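Local coordinates for foldase protein PrsA (Streptococcus pneumoniae, PDB 5TVL) that is a lipoprotein foldase of the parvulin family of peptidyl-prolyl cis-trans isomerases, thought to assist the folding of secreted proteins after their export, at the interface of chains A and B. Coordinates in Å, arbitrary orientation; residue numbers count along the deposited sequence, not the author numbering. Chains: chain A/B, Foldase protein PrsA.

The interface of chains A and B. Residues chain A 35, 39, 256-261, 269; chain B 4-7, 12.
Strand 5-7 of chain B runs antiparallel to strand 259-260 of chain A, bridging A:Lys259 with B:Ser6 and A:Val260 with B:Ile5, so that a small intermolecular beta-sheet joins two copies of this parvulin-family foldase, related by a two-fold axis; the structure alone does not show whether the pair forms outside the crystal. A:Lys259 N donates to B:Ser6 O at 3.1 Å, in the carbonyl plane. The return bond from B:Ser6 N to A:Lys259 O is longer, 3.3 Å, and its donor sits above the carbonyl plane rather than on a lone pair. One step further on, A:Lys261 N reaches B:Leu4 O at 2.9 Å, again in plane, and extends the ladder past the end of strand 259-260. B:Ile5 turns its side chain toward the helices of chain A. Its CG2, anti to the backbone N (chi1 -56° for CG1), meets A:Ile258 CG2 at 3.4 Å where the two side chains cross obliquely. The other branch folds back at chi2 -66° and sends CD1 tip to tip against the A:Phe269 ring, 3.7 Å from CE2. A:Val260 lies alongside B:Ile5, pointing the same way, and its CG2 also covers one face of that ring toward the rim, while A:Thr35 CB fills an edge in the ring plane; both neighbours should limit ring rotation. On helix 25-44, A:Thr35 turns OG1 toward B:Ile12 CD1, 3.5 Å away, the two side chains crossing at about a right angle. B:Met7, its CG in the crowded position, brings SD to 3.9 Å from A:Val39 CG2, the side chains crossing obliquely; the bend at chi3 turns only the terminal methyl. On the opposite side of the paired strands, B:Ser6 OG takes the crowded position between backbone N and carbonyl carbon (chi1 70°) and rests 3.6 Å from A:Lys259 CB. A:Lys261, bent at chi2, carries its aliphatic chain past the B:Leu4 carbonyl toward the same serine, whereas A:Lys259 is extended beyond CG.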
ATOM      1  N   THR A  35       7.484   0.315  26.375  1.00 33.25           N
ATOM      2  CA  THR A  35       8.264   1.558  26.322  1.00 33.96           C
ATOM      3  C   THR A  35       7.624   2.604  25.408  1.00 32.47           C
ATOM      4  O   THR A  35       7.498   3.770  25.787  1.00 32.87           O
ATOM      5  CB  THR A  35       9.709   1.292  25.862  1.00 35.19           C
ATOM      6  OG1 THR A  35      10.299   0.311  26.723  1.00 37.41           O
ATOM      7  CG2 THR A  35      10.545   2.562  25.917  1.00 37.93           C
ATOM      8  N   VAL A  39       5.963   6.439  26.630  1.00 41.20           N
ATOM      9  CA  VAL A  39       6.450   7.690  26.043  1.00 41.67           C
ATOM     10  C   VAL A  39       5.327   8.417  25.291  1.00 38.94           C
ATOM     11  O   VAL A  39       5.158   9.627  25.454  1.00 38.85           O
ATOM     12  CB  VAL A  39       7.673   7.450  25.122  1.00 43.29           C
ATOM     13  CG1 VAL A  39       8.059   8.715  24.364  1.00 46.10           C
ATOM     14  CG2 VAL A  39       8.859   6.949  25.937  1.00 46.71           C
ATOM     15  N   ALA A 256      12.724  10.942  24.857  1.00 63.33           N
ATOM     16  CA  ALA A 256      12.515  10.447  26.224  1.00 63.24           C
ATOM     17  C   ALA A 256      13.815  10.159  26.989  1.00 64.68           C
ATOM     18  O   ALA A 256      13.781  10.038  28.216  1.00 65.14           O
ATOM     19  CB  ALA A 256      11.642   9.198  26.202  1.00 61.22           C
ATOM     20  N   ASN A 257      14.940  10.036  26.273  1.00 64.31           N
ATOM     21  CA  ASN A 257      16.246   9.708  26.859  1.00 65.46           C
ATOM     22  C   ASN A 257      16.150   8.408  27.657  1.00 62.98           C
ATOM     23  O   ASN A 257      16.199   8.398  28.892  1.00 63.68           O
ATOM     24  CB  ASN A 257      16.797  10.866  27.707  1.00 70.81           C
ATOM     25  CG  ASN A 257      18.242  10.638  28.139  1.00 74.41           C
ATOM     26  OD1 ASN A 257      19.102  10.319  27.317  1.00 74.95           O
ATOM     27  ND2 ASN A 257      18.514  10.794  29.433  1.00 76.86           N
ATOM     28  N   ILE A 258      15.992   7.315  26.918  1.00 62.73           N
ATOM     29  CA  ILE A 258      15.749   5.996  27.489  1.00 60.61           C
ATOM     30  C   ILE A 258      17.081   5.302  27.774  1.00 60.31           C
ATOM     31  O   ILE A 258      17.925   5.193  26.883  1.00 57.05           O
ATOM     32  CB  ILE A 258      14.885   5.132  26.538  1.00 59.53           C
ATOM     33  CG1 ILE A 258      13.525   5.802  26.307  1.00 59.22           C
ATOM     34  CG2 ILE A 258      14.685   3.731  27.110  1.00 60.18           C
ATOM     35  CD1 ILE A 258      12.795   5.295  25.088  1.00 59.84           C
ATOM     36  N   LYS A 259      17.266   4.856  29.017  1.00 63.10           N
ATOM     37  CA  LYS A 259      18.425   4.045  29.404  1.00 66.18           C
ATOM     38  C   LYS A 259      17.983   2.597  29.593  1.00 63.54           C
ATOM     39  O   LYS A 259      17.229   2.290  30.518  1.00 65.15           O
ATOM     40  CB  LYS A 259      19.064   4.577  30.692  1.00 69.89           C
ATOM     41  CG  LYS A 259      19.695   5.952  30.536  1.00 73.43           C
ATOM     42  CD  LYS A 259      20.419   6.396  31.797  1.00 77.57           C
ATOM     43  CE  LYS A 259      21.015   7.785  31.622  1.00 78.08           C
ATOM     44  NZ  LYS A 259      21.821   8.210  32.799  1.00 82.09           N
ATOM     45  N   VAL A 260      18.445   1.719  28.704  1.00 62.25           N
ATOM     46  CA  VAL A 260      18.139   0.290  28.780  1.00 61.72           C
ATOM     47  C   VAL A 260      19.080  -0.334  29.814  1.00 64.84           C
ATOM     48  O   VAL A 260      20.284  -0.453  29.573  1.00 64.70           O
ATOM     49  CB  VAL A 260      18.291  -0.409  27.403  1.00 58.74           C
ATOM     50  CG1 VAL A 260      17.970  -1.898  27.508  1.00 58.09           C
ATOM     51  CG2 VAL A 260      17.402   0.258  26.358  1.00 55.38           C
ATOM     52  N   LYS A 261      18.523  -0.727  30.960  1.00 67.84           N
ATOM     53  CA  LYS A 261      19.316  -1.228  32.088  1.00 72.22           C
ATOM     54  C   LYS A 261      19.852  -2.633  31.813  1.00 73.54           C
ATOM     55  O   LYS A 261      21.053  -2.880  31.952  1.00 80.13           O
ATOM     56  CB  LYS A 261      18.489  -1.239  33.382  1.00 74.11           C
ATOM     57  CG  LYS A 261      17.958   0.120  33.830  1.00 74.47           C
ATOM     58  CD  LYS A 261      19.039   0.990  34.451  1.00 79.21           C
ATOM     59  CE  LYS A 261      18.437   2.239  35.079  1.00 80.84           C
ATOM     60  NZ  LYS A 261      19.472   3.177  35.592  1.00 82.42           N
ATOM     61  N   PHE A 269      16.231  -2.249  20.930  1.00 45.86           N
ATOM     62  CA  PHE A 269      16.175  -0.779  20.989  1.00 48.30           C
ATOM     63  C   PHE A 269      17.144  -0.073  20.027  1.00 52.80           C
ATOM     64  O   PHE A 269      17.011   1.131  19.817  1.00 61.38           O
ATOM     65  CB  PHE A 269      16.430  -0.281  22.424  1.00 46.93           C
ATOM     66  CG  PHE A 269      15.234  -0.393  23.328  1.00 44.41           C
ATOM     67  CD1 PHE A 269      14.285   0.625  23.380  1.00 44.30           C
ATOM     68  CD2 PHE A 269      15.056  -1.513  24.138  1.00 42.74           C
ATOM     69  CE1 PHE A 269      13.181   0.525  24.214  1.00 42.84           C
ATOM     70  CE2 PHE A 269      13.957  -1.619  24.974  1.00 40.55           C
ATOM     71  CZ  PHE A 269      13.020  -0.599  25.013  1.00 41.41           C
TER
ATOM     72  N   LEU B   4      14.061  -2.306  34.454  1.00 49.02           N
ATOM     73  CA  LEU B   4      14.514  -2.710  33.120  1.00 44.08           C
ATOM     74  C   LEU B   4      14.776  -1.504  32.230  1.00 45.49           C
ATOM     75  O   LEU B   4      15.809  -1.440  31.564  1.00 48.56           O
ATOM     76  CB  LEU B   4      13.477  -3.613  32.445  1.00 41.56           C
ATOM     77  CG  LEU B   4      13.027  -4.882  33.179  1.00 41.09           C
ATOM     78  CD1 LEU B   4      12.223  -5.770  32.241  1.00 38.60           C
ATOM     79  CD2 LEU B   4      14.206  -5.651  33.761  1.00 42.01           C
ATOM     80  N   ILE B   5      13.822  -0.571  32.209  1.00 45.02           N
ATOM     81  CA  ILE B   5      13.888   0.637  31.382  1.00 45.09           C
ATOM     82  C   ILE B   5      13.603   1.865  32.248  1.00 45.90           C
ATOM     83  O   ILE B   5      12.693   1.842  33.080  1.00 43.41           O
ATOM     84  CB  ILE B   5      12.852   0.596  30.230  1.00 43.94           C
ATOM     85  CG1 ILE B   5      13.028  -0.660  29.359  1.00 43.60           C
ATOM     86  CG2 ILE B   5      12.937   1.851  29.369  1.00 45.13           C
ATOM     87  CD1 ILE B   5      14.321  -0.728  28.567  1.00 44.06           C
ATOM     88  N   SER B   6      14.379   2.927  32.047  1.00 48.71           N
ATOM     89  CA  SER B   6      14.129   4.213  32.698  1.00 55.96           C
ATOM     90  C   SER B   6      14.054   5.319  31.648  1.00 58.18           C
ATOM     91  O   SER B   6      14.658   5.216  30.577  1.00 54.67           O
ATOM     92  CB  SER B   6      15.202   4.524  33.756  1.00 56.11           C
ATOM     93  OG  SER B   6      16.461   4.806  33.169  1.00 56.27           O
ATOM     94  N   MET B   7      13.293   6.362  31.968  1.00 62.55           N
ATOM     95  CA  MET B   7      13.110   7.521  31.096  1.00 63.08           C
ATOM     96  C   MET B   7      12.794   8.745  31.965  1.00 67.74           C
ATOM     97  O   MET B   7      12.923   8.674  33.191  1.00 76.33           O
ATOM     98  CB  MET B   7      11.999   7.230  30.085  1.00 61.14           C
ATOM     99  CG  MET B   7      10.608   7.123  30.691  1.00 63.90           C
ATOM    100  SD  MET B   7       9.495   6.114  29.697  1.00 66.89           S
ATOM    101  CE  MET B   7      10.021   4.474  30.187  1.00 69.31           C
ATOM    102  N   ILE B  12      10.061   1.316  33.770  1.00 44.00           N
ATOM    103  CA  ILE B  12       9.422   0.004  33.622  1.00 41.26           C
ATOM    104  C   ILE B  12      10.235  -0.979  34.458  1.00 42.18           C
ATOM    105  O   ILE B  12      11.447  -1.109  34.262  1.00 40.58           O
ATOM    106  CB  ILE B  12       9.372  -0.474  32.154  1.00 37.79           C
ATOM    107  CG1 ILE B  12       8.577   0.521  31.303  1.00 36.54           C
ATOM    108  CG2 ILE B  12       8.735  -1.862  32.059  1.00 37.38           C
ATOM    109  CD1 ILE B  12       8.647   0.268  29.817  1.00 34.76           C
TER